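Local coordinates for antigen MTB48, Mycobacterial protein (Mycobacterium smegmatis, PDB 4WJ1), which is a secreted substrate of the ESX-1 type VII secretion system, associates with itself, and is probably involved in DNA conjugation, at least in the recipient strain, at residues 139-144 and 231-237. Residues are numbered along the deposited sequence; the frame is centred on the assembly and turned at random.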
loop_
_atom_site.group_PDB
_atom_site.type_symbol
_atom_site.label_atom_id
_atom_site.label_comp_id
_atom_site.label_asym_id
_atom_site.label_seq_id
_atom_site.Cartn_x
_atom_site.Cartn_y
_atom_site.Cartn_z
ATOM N N TRP A 139 31.303 23.286 1.591
ATOM C CA TRP A 139 31.266 22.225 2.599
ATOM C C TRP A 139 30.744 22.690 3.957
ATOM O O TRP A 139 30.066 21.929 4.651
ATOM C CB TRP A 139 32.644 21.581 2.769
ATOM C CG TRP A 139 33.695 22.402 3.454
ATOM C CD1 TRP A 139 34.614 23.213 2.860
ATOM C CD2 TRP A 139 33.979 22.434 4.858
ATOM N NE1 TRP A 139 35.438 23.773 3.810
ATOM C CE2 TRP A 139 35.069 23.309 5.043
ATOM C CE3 TRP A 139 33.404 21.827 5.977
ATOM C CZ2 TRP A 139 35.593 23.588 6.303
ATOM C CZ3 TRP A 139 33.936 22.105 7.236
ATOM C CH2 TRP A 139 35.012 22.977 7.385
ATOM N N GLU A 140 31.044 23.923 4.345
ATOM C CA GLU A 140 30.530 24.410 5.619
ATOM C C GLU A 140 29.028 24.622 5.478
ATOM O O GLU A 140 28.252 24.254 6.361
ATOM C CB GLU A 140 31.221 25.694 6.063
ATOM C CG GLU A 140 32.714 25.735 5.769
ATOM C CD GLU A 140 33.392 27.007 6.286
ATOM O OE1 GLU A 140 32.705 27.831 6.939
ATOM O OE2 GLU A 140 34.611 27.183 6.034
ATOM N N ALA A 141 28.620 25.191 4.345
ATOM C CA ALA A 141 27.206 25.396 4.063
ATOM C C ALA A 141 26.452 24.079 4.102
ATOM O O ALA A 141 25.337 24.017 4.614
ATOM C CB ALA A 141 27.024 26.063 2.717
ATOM N N ALA A 142 27.058 23.028 3.557
ATOM C CA ALA A 142 26.390 21.736 3.496
ATOM C C ALA A 142 26.371 21.062 4.867
ATOM O O ALA A 142 25.373 20.453 5.256
ATOM C CB ALA A 142 27.055 20.847 2.463
ATOM N N ALA A 143 27.475 21.179 5.597
ATOM C CA ALA A 143 27.560 20.629 6.946
ATOM C C ALA A 143 26.464 21.234 7.818
ATOM O O ALA A 143 25.808 20.534 8.590
ATOM C CB ALA A 143 28.940 20.888 7.544
ATOM N N ARG A 144 26.259 22.538 7.658
ATOM C CA ARG A 144 25.249 23.279 8.400
ATOM C C ARG A 144 23.864 22.726 8.119
ATOM O O ARG A 144 23.079 22.473 9.033
ATOM C CB ARG A 144 25.316 24.763 8.027
ATOM C CG ARG A 144 24.521 25.715 8.915
ATOM C CD ARG A 144 25.470 26.651 9.669
ATOM N NE ARG A 144 26.574 27.077 8.810
ATOM C CZ ARG A 144 27.734 27.550 9.254
ATOM N NH1 ARG A 144 27.958 27.659 10.559
ATOM N NH2 ARG A 144 28.677 27.908 8.389
ATOM N N HIS A 231 30.510 12.946 5.660
ATOM C CA HIS A 231 30.542 14.358 5.307
ATOM C C HIS A 231 31.168 15.138 6.444
ATOM O O HIS A 231 31.042 14.752 7.600
ATOM C CB HIS A 231 29.143 14.887 5.008
ATOM C CG HIS A 231 29.135 16.261 4.422
ATOM N ND1 HIS A 231 29.266 17.397 5.186
ATOM C CD2 HIS A 231 29.050 16.677 3.131
ATOM C CE1 HIS A 231 29.236 18.461 4.399
ATOM N NE2 HIS A 231 29.103 18.048 3.149
ATOM N N PRO A 232 31.875 16.226 6.126
ATOM C CA PRO A 232 32.374 17.065 7.212
ATOM C C PRO A 232 31.252 17.474 8.161
ATOM O O PRO A 232 30.129 17.742 7.730
ATOM C CB PRO A 232 32.953 18.264 6.472
ATOM C CG PRO A 232 33.441 17.671 5.185
ATOM C CD PRO A 232 32.414 16.645 4.821
ATOM N N THR A 233 31.554 17.491 9.454
ATOM C CA THR A 233 30.544 17.778 10.456
ATOM C C THR A 233 30.480 19.256 10.747
ATOM O O THR A 233 31.342 20.020 10.322
ATOM C CB THR A 233 30.821 17.040 11.759
ATOM O OG1 THR A 233 32.115 17.423 12.247
ATOM C CG2 THR A 233 30.768 15.533 11.527
ATOM N N LEU A 234 29.444 19.656 11.472
ATOM C CA LEU A 234 29.287 21.046 11.819
ATOM C C LEU A 234 30.406 21.388 12.790
ATOM O O LEU A 234 30.953 22.482 12.750
ATOM C CB LEU A 234 27.898 21.314 12.406
ATOM C CG LEU A 234 27.545 22.794 12.577
ATOM C CD1 LEU A 234 27.890 23.599 11.328
ATOM C CD2 LEU A 234 26.076 22.955 12.913
ATOM N N GLU A 235 30.771 20.423 13.628
ATOM C CA GLU A 235 31.916 20.567 14.519
ATOM C C GLU A 235 33.201 20.773 13.719
ATOM O O GLU A 235 34.101 21.477 14.171
ATOM C CB GLU A 235 32.054 19.347 15.445
ATOM C CG GLU A 235 33.207 19.478 16.444
ATOM C CD GLU A 235 33.329 18.325 17.448
ATOM O OE1 GLU A 235 32.541 17.351 17.372
ATOM O OE2 GLU A 235 34.225 18.415 18.331
ATOM N N ASN A 236 33.289 20.171 12.530
ATOM C CA ASN A 236 34.449 20.401 11.674
ATOM C C ASN A 236 34.537 21.873 11.288
ATOM O O ASN A 236 35.633 22.421 11.174
ATOM C CB ASN A 236 34.411 19.539 10.413
ATOM C CG ASN A 236 34.756 18.087 10.680
ATOM O OD1 ASN A 236 34.426 17.205 9.889
ATOM N ND2 ASN A 236 35.420 17.833 11.794
ATOM N N VAL A 237 33.386 22.516 11.103
ATOM C CA VAL A 237 33.371 23.948 10.820
ATOM C C VAL A 237 33.989 24.739 11.978
ATOM O O VAL A 237 34.844 25.614 11.778
ATOM C CB VAL A 237 31.950 24.464 10.569
ATOM C CG1 VAL A 237 31.982 25.943 10.208
ATOM C CG2 VAL A 237 31.281 23.652 9.477
#
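The imidazole of His231 lies against the backbone of helix 139-147, with Trp139 O at the ring edge, 3.6 Å from His231 CE1. Ala142 CB packs obliquely on the same ring, 3.5 Å from His231 NE2. The ring's rotation is fixed at both nitrogens. His231 ND1 donates to Pro232 O over 2.7 Å, in the carbonyl plane and on a lone pair, while NE2 is hydrogen-bonded to Ser262 of helix 248-272. Ala143 CB touches the same Pro232 O at 3.4 Å, roughly at right angles to the His231 bond.

Further along, Trp139 brings the six-membered part of its indole to residues 231-237. Its CG stands between the backbone N and the carbonyl carbon (chi1 72°). Pro232 CB and Val237 CG2 meet the ring obliquely, at 3.6 Å from Trp139 CE3 and 3.8 Å from Trp139 CZ3 respectively, and Asn236 O lies at the indole edge. Glu140 CG covers one face of the indole. Trp255 of helix 248-272 adds an edge-to-face ring contact.

Val237 is a knob in a hole formed by Trp139, Glu140, Ala143 and Arg144. Its CG2 also touches Glu140 CB, and CG1 touches Glu140 OE1; the Trp139 and Val237 side chains run past each other in opposite directions. The Leu234 and Arg144 side chains cross at a slant, with Leu234 CD1 4.0 Å from Arg144 CA.

Thr233, the N-cap, and Asn236 cap the N-terminus of helix 234-242 with reciprocal bonds: Thr233 N to Asn236 OD1, and Asn236 N to Thr233 OG1. The contact thus joins two short helices of the PPE domain beside helix 248-272, with a capping box at the start of helix 234-242.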